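Transcriptional regulator ComR (Streptococcus vestibularis F0396, PDB 6HU8) probably binds DNA as a competence regulator of the RNPP family, pairing a helix-turn-helix domain with a tetratricopeptide domain thought to bind a signalling peptide. Local coordinates at residues A[37-42]-A[141-146]. Numbering follows the deposited sequence.
Sequences LIRIEK and VEEIYE
R39 meets I144 and E143 with the end of its side chain, a compact example of how one long arginine can bridge the gap between two helices whose backbones stay well apart. I144 lays CG1 over one face of the guanidinium, displaced toward its rim, with R39 CZ 3.8 Å from I144 CG1. E143 runs past the arginine in the opposite direction, and its carboxylate plane is turned 57° from the guanidinium. R39 NH1 comes only to 4.2 Å of E143 OE1, beyond salt-bridge range, though the opposite charges probably still attract. A water provides a polar link between the two segments, in the plane of the guanidinium, at its edge: it accepts from R39 NH2 at 2.9 Å and donates to the backbone E143 O at 2.7 Å.

Behind this first shell, the R39 chain bends at chi3 (-65°), which helps lay the guanidinium face against I144 CG1, and a salt bridge from R39 NE to E117 of helix 117-131 helps fix its rotation. E117 also touches I144, so the face contact and the ion pair share a neighbour. A salt bridge between E146 and R35 ties helix 139-152 directly to helix 34-41. Helix 34-41, in the HTH region, thus faces helix 139-152 of the tetratricopeptide region, with helix 3-17 packed against the former and helices 117-131 and 160-173 against the latter; the contact belongs to the interdomain interface of this apo, single-chain form.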
ATOM      1  N   LEU A  37      21.172  -3.068   0.667  1.00 34.36           N
ATOM      2  CA  LEU A  37      22.445  -3.253  -0.051  1.00 32.74           C
ATOM      3  C   LEU A  37      23.011  -4.658   0.152  1.00 34.49           C
ATOM      4  O   LEU A  37      23.392  -5.316  -0.807  1.00 33.55           O
ATOM      5  CB  LEU A  37      23.479  -2.197   0.379  1.00 29.49           C
ATOM      6  CG  LEU A  37      24.874  -2.318  -0.283  1.00 35.42           C
ATOM      7  CD1 LEU A  37      24.782  -2.291  -1.814  1.00 34.61           C
ATOM      8  CD2 LEU A  37      25.787  -1.202   0.195  1.00 31.48           C
ATOM      9  N   ILE A  38      23.079  -5.128   1.397  1.00 32.55           N
ATOM     10  CA  ILE A  38      23.558  -6.495   1.640  1.00 35.32           C
ATOM     11  C   ILE A  38      22.819  -7.597   0.846  1.00 34.13           C
ATOM     12  O   ILE A  38      23.452  -8.516   0.336  1.00 34.33           O
ATOM     13  CB  ILE A  38      23.493  -6.825   3.145  1.00 38.85           C
ATOM     14  CG1 ILE A  38      24.565  -6.015   3.879  1.00 32.23           C
ATOM     15  CG2 ILE A  38      23.784  -8.292   3.392  1.00 40.47           C
ATOM     16  CD1 ILE A  38      24.437  -6.072   5.400  1.00 36.20           C
ATOM     17  N   ARG A  39      21.491  -7.512   0.742  1.00 32.90           N
ATOM     18  CA  ARG A  39      20.724  -8.517   0.020  1.00 36.11           C
ATOM     19  C   ARG A  39      21.062  -8.465  -1.474  1.00 35.19           C
ATOM     20  O   ARG A  39      21.094  -9.497  -2.155  1.00 36.32           O
ATOM     21  CB  ARG A  39      19.210  -8.319   0.239  1.00 38.45           C
ATOM     22  CG  ARG A  39      18.730  -8.785   1.617  1.00 34.66           C
ATOM     23  CD  ARG A  39      17.211  -8.790   1.746  1.00 33.82           C
ATOM     24  NE  ARG A  39      16.622  -7.456   1.655  1.00 38.07           N
ATOM     25  CZ  ARG A  39      16.411  -6.664   2.702  1.00 38.23           C
ATOM     26  NH1 ARG A  39      16.761  -7.072   3.923  1.00 36.24           N
ATOM     27  NH2 ARG A  39      15.873  -5.465   2.531  1.00 34.59           N
ATOM     28  N   ILE A  40      21.329  -7.263  -1.977  1.00 35.85           N
ATOM     29  CA  ILE A  40      21.731  -7.113  -3.383  1.00 34.23           C
ATOM     30  C   ILE A  40      23.109  -7.734  -3.595  1.00 38.17           C
ATOM     31  O   ILE A  40      23.287  -8.574  -4.483  1.00 35.13           O
ATOM     32  CB  ILE A  40      21.739  -5.620  -3.816  1.00 35.66           C
ATOM     33  CG1 ILE A  40      20.309  -5.068  -3.869  1.00 35.52           C
ATOM     34  CG2 ILE A  40      22.486  -5.428  -5.155  1.00 30.86           C
ATOM     35  CD1 ILE A  40      20.248  -3.561  -4.058  1.00 35.78           C
ATOM     36  N   GLU A  41      24.082  -7.352  -2.758  1.00 34.20           N
ATOM     37  CA  GLU A  41      25.447  -7.855  -2.918  1.00 36.98           C
ATOM     38  C   GLU A  41      25.539  -9.364  -2.724  1.00 39.84           C
ATOM     39  O   GLU A  41      26.437  -9.996  -3.274  1.00 37.57           O
ATOM     40  CB  GLU A  41      26.410  -7.152  -1.949  1.00 27.38           C
ATOM     41  CG  GLU A  41      26.596  -5.652  -2.276  1.00 35.74           C
ATOM     42  CD  GLU A  41      27.669  -4.964  -1.430  1.00 40.50           C
ATOM     43  OE1 GLU A  41      28.127  -5.558  -0.434  1.00 42.57           O
ATOM     44  OE2 GLU A  41      28.057  -3.822  -1.762  1.00 41.16           O
ATOM     45  N   LYS A  42      24.605  -9.950  -1.976  1.00 39.39           N
ATOM     46  CA  LYS A  42      24.631 -11.396  -1.740  1.00 38.54           C
ATOM     47  C   LYS A  42      23.854 -12.163  -2.808  1.00 39.36           C
ATOM     48  O   LYS A  42      23.773 -13.383  -2.747  1.00 42.15           O
ATOM     49  CB  LYS A  42      24.052 -11.738  -0.364  1.00 42.89           C
ATOM     50  CG  LYS A  42      24.990 -11.531   0.814  1.00 51.20           C
ATOM     51  CD  LYS A  42      24.263 -11.793   2.124  1.00 49.49           C
ATOM     52  CE  LYS A  42      25.225 -12.097   3.258  1.00 60.57           C
ATOM     53  NZ  LYS A  42      26.469 -11.273   3.200  1.00 55.31           N
ATOM     54  N   VAL A 141       9.500 -11.160   5.194  1.00 46.43           N
ATOM     55  CA  VAL A 141       8.724 -10.073   4.620  1.00 42.03           C
ATOM     56  C   VAL A 141       8.808  -8.850   5.530  1.00 41.68           C
ATOM     57  O   VAL A 141       8.972  -7.713   5.072  1.00 36.79           O
ATOM     58  CB  VAL A 141       7.252 -10.496   4.428  1.00 46.22           C
ATOM     59  CG1 VAL A 141       6.388  -9.302   4.064  1.00 38.92           C
ATOM     60  CG2 VAL A 141       7.161 -11.595   3.388  1.00 43.86           C
ATOM     61  N   GLU A 142       8.719  -9.093   6.832  1.00 41.32           N
ATOM     62  CA  GLU A 142       8.731  -8.005   7.809  1.00 41.43           C
ATOM     63  C   GLU A 142      10.018  -7.186   7.752  1.00 38.83           C
ATOM     64  O   GLU A 142       9.983  -5.959   7.866  1.00 40.00           O
ATOM     65  CB  GLU A 142       8.520  -8.560   9.227  1.00 42.01           C
ATOM     66  CG  GLU A 142       8.330  -7.492  10.302  1.00 48.00           C
ATOM     67  CD  GLU A 142       7.028  -6.702  10.139  1.00 50.70           C
ATOM     68  OE1 GLU A 142       6.178  -7.079   9.286  1.00 45.44           O
ATOM     69  OE2 GLU A 142       6.865  -5.694  10.865  1.00 50.88           O
ATOM     70  N   GLU A 143      11.146  -7.877   7.580  1.00 41.01           N
ATOM     71  CA  GLU A 143      12.471  -7.255   7.503  1.00 38.72           C
ATOM     72  C   GLU A 143      12.569  -6.325   6.286  1.00 37.38           C
ATOM     73  O   GLU A 143      13.151  -5.238   6.355  1.00 33.83           O
ATOM     74  CB  GLU A 143      13.554  -8.346   7.452  1.00 38.55           C
ATOM     75  CG  GLU A 143      14.992  -7.848   7.452  1.00 42.81           C
ATOM     76  CD  GLU A 143      16.027  -8.977   7.288  1.00 48.95           C
ATOM     77  OE1 GLU A 143      15.700 -10.015   6.672  1.00 54.99           O
ATOM     78  OE2 GLU A 143      17.173  -8.832   7.770  1.00 47.77           O
ATOM     79  N   ILE A 144      12.013  -6.768   5.163  1.00 36.37           N
ATOM     80  CA  ILE A 144      11.984  -5.966   3.945  1.00 35.90           C
ATOM     81  C   ILE A 144      11.004  -4.797   4.089  1.00 35.51           C
ATOM     82  O   ILE A 144      11.335  -3.646   3.779  1.00 36.41           O
ATOM     83  CB  ILE A 144      11.618  -6.850   2.715  1.00 36.52           C
ATOM     84  CG1 ILE A 144      12.795  -7.761   2.363  1.00 37.61           C
ATOM     85  CG2 ILE A 144      11.188  -5.991   1.502  1.00 36.29           C
ATOM     86  CD1 ILE A 144      12.409  -9.055   1.673  1.00 38.21           C
ATOM     87  N   TYR A 145       9.807  -5.081   4.591  1.00 37.36           N
ATOM     88  CA  TYR A 145       8.828  -4.030   4.799  1.00 35.71           C
ATOM     89  C   TYR A 145       9.413  -2.955   5.708  1.00 35.51           C
ATOM     90  O   TYR A 145       9.196  -1.763   5.490  1.00 38.57           O
ATOM     91  CB  TYR A 145       7.533  -4.601   5.403  1.00 35.96           C
ATOM     92  CG  TYR A 145       6.786  -3.619   6.264  1.00 37.82           C
ATOM     93  CD1 TYR A 145       5.881  -2.704   5.703  1.00 37.32           C
ATOM     94  CD2 TYR A 145       6.956  -3.619   7.645  1.00 40.35           C
ATOM     95  CE1 TYR A 145       5.191  -1.802   6.507  1.00 33.14           C
ATOM     96  CE2 TYR A 145       6.286  -2.727   8.447  1.00 38.25           C
ATOM     97  CZ  TYR A 145       5.411  -1.829   7.888  1.00 41.70           C
ATOM     98  OH  TYR A 145       4.761  -0.962   8.733  1.00 39.30           O
ATOM     99  N   GLU A 146      10.176  -3.378   6.708  1.00 38.06           N
ATOM    100  CA  GLU A 146      10.669  -2.430   7.712  1.00 40.35           C
ATOM    101  C   GLU A 146      11.493  -1.311   7.070  1.00 39.24           C
ATOM    102  O   GLU A 146      11.263  -0.139   7.348  1.00 37.06           O
ATOM    103  CB  GLU A 146      11.494  -3.133   8.792  1.00 37.15           C
ATOM    104  CG  GLU A 146      11.863  -2.197   9.925  1.00 44.07           C
ATOM    105  CD  GLU A 146      12.595  -2.887  11.081  1.00 47.52           C
ATOM    106  OE1 GLU A 146      13.747  -3.321  10.884  1.00 46.97           O
ATOM    107  OE2 GLU A 146      12.017  -2.990  12.187  1.00 43.82           O
TER
HETATM  108  O   HOH W   1      15.607  -4.709   5.320  1.00 35.41           O